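Local coordinates for nitrogenase molybdenum-iron protein beta chain (Clostridium pasteurianum, PDB 4WES), which forms, with the alpha chain, the molybdenum-iron component of nitrogenase, shares an [8Fe-7S] cluster with that chain, and takes part in reducing dinitrogen to ammonium, at residues K349-I354 with V368-D373; A336-V341 with A361-S366. All blocks are in the same frame, centred on the assembly; numbering follows the deposited sequence. Where two conformers were deposited one is given.

Contact 1: residues K349-I354 with V368-D373; sequences KFQKEI and VKVEGD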
# COMPACT_ATOMS: atom_id res chain seq x y z
N LYS B 349 -5.02 -23.39 23.33
CA LYS B 349 -4.80 -23.89 21.97
C LYS B 349 -3.81 -23.04 21.20
O LYS B 349 -2.93 -23.56 20.52
CB LYS B 349 -6.11 -24.02 21.21
CG LYS B 349 -5.94 -24.73 19.89
CD LYS B 349 -7.25 -25.07 19.23
CE LYS B 349 -7.01 -25.97 18.01
NZ LYS B 349 -5.90 -25.48 17.15
N PHE B 350 -3.96 -21.72 21.30
CA PHE B 350 -3.07 -20.78 20.59
C PHE B 350 -1.62 -21.05 20.94
O PHE B 350 -0.75 -21.15 20.06
CB PHE B 350 -3.48 -19.37 20.98
CG PHE B 350 -2.65 -18.27 20.39
CD1 PHE B 350 -1.55 -17.74 21.04
CD2 PHE B 350 -3.06 -17.64 19.23
CE1 PHE B 350 -0.87 -16.65 20.53
CE2 PHE B 350 -2.38 -16.57 18.73
CZ PHE B 350 -1.28 -16.06 19.37
N GLN B 351 -1.34 -21.16 22.24
CA GLN B 351 0.02 -21.42 22.67
C GLN B 351 0.56 -22.72 22.10
O GLN B 351 1.68 -22.78 21.59
CB GLN B 351 0.03 -21.51 24.20
CG GLN B 351 1.41 -21.58 24.79
CD GLN B 351 1.99 -20.20 25.01
OE1 GLN B 351 1.33 -19.32 25.57
NE2 GLN B 351 3.21 -19.99 24.55
N LYS B 352 -0.24 -23.77 22.22
CA LYS B 352 0.20 -25.07 21.73
C LYS B 352 0.45 -25.07 20.23
O LYS B 352 1.47 -25.59 19.77
CB LYS B 352 -0.84 -26.13 22.08
CG LYS B 352 -0.87 -26.50 23.54
CD LYS B 352 -1.98 -27.49 23.83
CE LYS B 352 -2.28 -27.63 25.31
NZ LYS B 352 -3.57 -28.34 25.48
N GLU B 353 -0.47 -24.49 19.46
CA GLU B 353 -0.33 -24.51 18.01
C GLU B 353 0.85 -23.67 17.53
O GLU B 353 1.58 -24.09 16.63
CB GLU B 353 -1.62 -24.07 17.34
CG GLU B 353 -2.78 -24.97 17.63
CD GLU B 353 -2.64 -26.30 16.98
OE1 GLU B 353 -2.44 -26.34 15.74
OE2 GLU B 353 -2.74 -27.30 17.71
N ILE B 354 1.03 -22.49 18.09
CA ILE B 354 2.12 -21.59 17.71
C ILE B 354 3.46 -22.22 18.10
O ILE B 354 4.42 -22.28 17.33
CB ILE B 354 2.02 -20.19 18.39
CG1 ILE B 354 0.78 -19.37 17.99
CG2 ILE B 354 3.27 -19.37 18.07
CD1 ILE B 354 0.64 -19.08 16.50
N VAL B 368 5.73 -16.05 22.60
CA VAL B 368 4.34 -16.32 22.32
C VAL B 368 3.55 -16.09 23.59
O VAL B 368 3.94 -16.64 24.64
CB VAL B 368 4.18 -17.77 21.86
CG1 VAL B 368 2.74 -18.11 21.59
CG2 VAL B 368 5.04 -18.05 20.63
N LYS B 369 2.51 -15.28 23.58
CA LYS B 369 1.79 -15.01 24.79
C LYS B 369 0.29 -14.96 24.55
O LYS B 369 -0.21 -14.24 23.67
CB LYS B 369 2.25 -13.71 25.45
CG LYS B 369 1.63 -13.48 26.82
CD LYS B 369 2.23 -12.27 27.53
CE LYS B 369 1.54 -12.00 28.82
NZ LYS B 369 2.12 -10.81 29.52
N VAL B 370 -0.43 -15.71 25.37
CA VAL B 370 -1.88 -15.67 25.46
C VAL B 370 -2.24 -14.66 26.57
O VAL B 370 -1.61 -14.63 27.64
CB VAL B 370 -2.41 -17.06 25.78
CG1 VAL B 370 -3.88 -17.05 26.15
CG2 VAL B 370 -2.16 -17.98 24.61
N GLU B 371 -3.26 -13.84 26.32
CA GLU B 371 -3.59 -12.76 27.22
C GLU B 371 -2.41 -11.80 27.40
O GLU B 371 -2.18 -11.26 28.48
CB GLU B 371 -4.19 -13.23 28.54
CG GLU B 371 -5.49 -13.99 28.37
CD GLU B 371 -6.09 -14.36 29.69
OE1 GLU B 371 -6.88 -13.58 30.25
OE2 GLU B 371 -5.73 -15.42 30.19
N GLY B 372 -1.69 -11.56 26.31
CA GLY B 372 -0.74 -10.45 26.25
C GLY B 372 -1.43 -9.24 25.61
O GLY B 372 -2.54 -9.33 25.10
N ASP B 373 -0.73 -8.10 25.67
CA ASP B 373 -1.31 -6.88 25.13
C ASP B 373 -0.29 -6.09 24.31
O ASP B 373 0.86 -6.51 24.13
CB ASP B 373 -1.98 -6.07 26.26
CG ASP B 373 -1.04 -5.73 27.40
OD1 ASP B 373 0.13 -5.39 27.14
OD2 ASP B 373 -1.51 -5.74 28.56
O HOH W 1 1.08 -17.36 27.26
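Q351 reaches from helix 348-360 to strand 367-370, and its side chain carries the polar part of this contact. Its CB lies 4.2 Å from CG2 of V370. CG stands anti to the backbone N, and the chain then bends at chi2 (86°), which turns CD toward V368. CD sits 4.1 Å from V368 CG1. The two ends of the amide divide the work. NE2 gives a weak hydrogen bond to V368 O, 3.4 Å long but fairly straight (161° at the hydrogen), and a second weak one to D355 OD2, one turn further along the helix. OE1 accepts a bond from a water at 2.6 Å, and the same water takes the backbone N-H of V370. Segment 349-354 runs nearly antiparallel to strand residues 368-370, at 165°, as expected in a beta-alpha-beta crossover; here the unit is strand 337-343, helix 348-360 and strand 367-370. The rest of the contact is apolar. F350 brings CD1 to 3.6 Å from V370 CG2, and its CE1 touches V368 CG1 and K369 O. In the conformer given, I354 CG1 lies over the centre of one face of that ring, and I354 CG2 lies against V368 CG2. The F350 ring also reaches P321, I324 and I325 of helix 321-333.

Contact 2: residues A336-V341 with A361-S366; sequences AIPKYV and AGIEGS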
# COMPACT_ATOMS: atom_id res chain seq x y z
N ALA B 336 9.86 -16.36 6.66
CA ALA B 336 10.03 -15.32 7.69
C ALA B 336 9.83 -15.96 9.09
O ALA B 336 9.52 -17.15 9.23
CB ALA B 336 9.07 -14.17 7.43
N ILE B 337 9.95 -15.14 10.12
CA ILE B 337 9.99 -15.59 11.49
C ILE B 337 8.90 -14.93 12.31
O ILE B 337 8.94 -13.71 12.51
CB ILE B 337 11.37 -15.27 12.14
CG1 ILE B 337 12.49 -15.98 11.40
CG2 ILE B 337 11.39 -15.63 13.61
CD1 ILE B 337 13.87 -15.45 11.71
N PRO B 338 7.96 -15.70 12.87
CA PRO B 338 7.06 -15.14 13.88
C PRO B 338 7.84 -14.98 15.16
O PRO B 338 8.13 -15.96 15.85
CB PRO B 338 5.94 -16.20 13.99
CG PRO B 338 6.13 -17.15 12.83
CD PRO B 338 7.62 -17.10 12.57
N LYS B 339 8.25 -13.74 15.42
CA LYS B 339 9.16 -13.41 16.51
C LYS B 339 8.40 -13.16 17.80
O LYS B 339 8.78 -13.67 18.85
CB LYS B 339 10.01 -12.22 16.10
CG LYS B 339 10.94 -11.71 17.17
CD LYS B 339 11.93 -12.74 17.59
CE LYS B 339 12.98 -12.08 18.47
NZ LYS B 339 14.01 -13.08 18.79
N TYR B 340 7.37 -12.33 17.71
CA TYR B 340 6.49 -11.99 18.86
C TYR B 340 5.09 -12.27 18.38
O TYR B 340 4.68 -11.74 17.36
CB TYR B 340 6.63 -10.53 19.28
CG TYR B 340 8.04 -10.11 19.63
CD1 TYR B 340 8.87 -10.91 20.41
CD2 TYR B 340 8.57 -8.92 19.17
CE1 TYR B 340 10.17 -10.54 20.70
CE2 TYR B 340 9.86 -8.53 19.48
CZ TYR B 340 10.65 -9.35 20.25
OH TYR B 340 11.95 -9.01 20.55
N VAL B 341 4.36 -13.10 19.11
CA VAL B 341 3.05 -13.61 18.65
C VAL B 341 2.10 -13.55 19.84
O VAL B 341 2.28 -14.30 20.80
CB VAL B 341 3.15 -15.02 18.08
CG1 VAL B 341 1.86 -15.36 17.35
CG2 VAL B 341 4.33 -15.20 17.14
N ALA B 361 9.63 -25.76 12.53
CA ALA B 361 10.51 -24.96 11.68
C ALA B 361 11.90 -24.72 12.29
O ALA B 361 12.77 -24.09 11.66
CB ALA B 361 9.84 -23.63 11.43
N GLY B 362 12.14 -25.23 13.49
CA GLY B 362 13.42 -25.02 14.15
C GLY B 362 13.65 -23.60 14.63
O GLY B 362 14.79 -23.19 14.82
N ILE B 363 12.58 -22.85 14.86
CA ILE B 363 12.70 -21.45 15.25
C ILE B 363 12.72 -21.35 16.77
O ILE B 363 11.73 -21.68 17.43
CB ILE B 363 11.54 -20.61 14.70
CG1 ILE B 363 11.62 -20.58 13.17
CG2 ILE B 363 11.62 -19.19 15.26
CD1 ILE B 363 10.36 -20.07 12.49
N GLU B 364 13.84 -20.86 17.29
CA GLU B 364 14.06 -20.64 18.71
C GLU B 364 14.07 -19.13 19.01
O GLU B 364 14.39 -18.31 18.14
CB GLU B 364 15.39 -21.24 19.16
CG GLU B 364 15.59 -22.72 18.84
CD GLU B 364 15.17 -23.63 19.97
OE1 GLU B 364 14.83 -23.11 21.06
OE2 GLU B 364 15.17 -24.86 19.78
N GLY B 365 13.72 -18.77 20.24
CA GLY B 365 13.86 -17.39 20.70
C GLY B 365 12.66 -16.48 20.43
O GLY B 365 12.73 -15.26 20.63
N SER B 366 11.54 -17.06 19.98
CA SER B 366 10.32 -16.27 19.83
C SER B 366 9.56 -16.20 21.14
O SER B 366 9.73 -17.05 22.02
CB SER B 366 9.46 -16.86 18.73
OG SER B 366 10.12 -16.77 17.48
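The loop between helix 348-360 and strand 367-370 of a beta-alpha-beta crossover packs here against the start of strand 337-343, S366 against P338 and K339, I363 against I337 and P338. S366 OG donates to P338 O at 2.7 Å. Its OG lies beside its own backbone N, anti to the carbonyl carbon. The donor is tilted 21° from the carbonyl plane. S366 CB comes close to both P338 O and K339 O, against the strand backbone.

K339 reaches the loop from further along. Its CB points away from the loop, but a bend at chi2 (61°) turns CD back, and NZ bonds G365 O at 3.1 Å. The ammonium nitrogen stands above the plane of that carbonyl, 51° out of it. NZ also forms a salt bridge with E384, so it links the loop to a second part of the chain. The aliphatic part of K339 is used too: CG lies over the centre of one face of the Y340 ring, 3.7 Å above it.

In the crossover, the loop begins where helix 348-360 ends in a Schellman motif, with G362 at positive phi. I363 follows directly and supplies the apolar half of the contact. Its CG2 meets I337 CG2 at 3.9 Å, the two side chains crossing obliquely. Its CD1 touches P338 CD at 4.0 Å, with the isoleucine at about a right angle to the proline. L358 of the helix packs on I363, P338 and S366. G365 also has positive phi, a backbone shape that glycine takes easily.

Contacts 1 and 2 belong to one beta-alpha-beta unit of the five-stranded parallel sheet, and their segments alternate along the chain. Contact 2 joins the start of strand 337-343 to the loop after the helix; contact 1 joins the helix to the strand that follows. Their centres are 13 Å apart. They meet at V341: K369 N probably bonds V341 O at 3.0 Å, pairing the neighbouring strands. V341 CG1 packs on F350 CZ at 3.8 Å and, in the conformer given, on I354 CD1, continuing the apolar layer between helix and sheet. Both lie away from the [8Fe-7S] cluster and the iron sites.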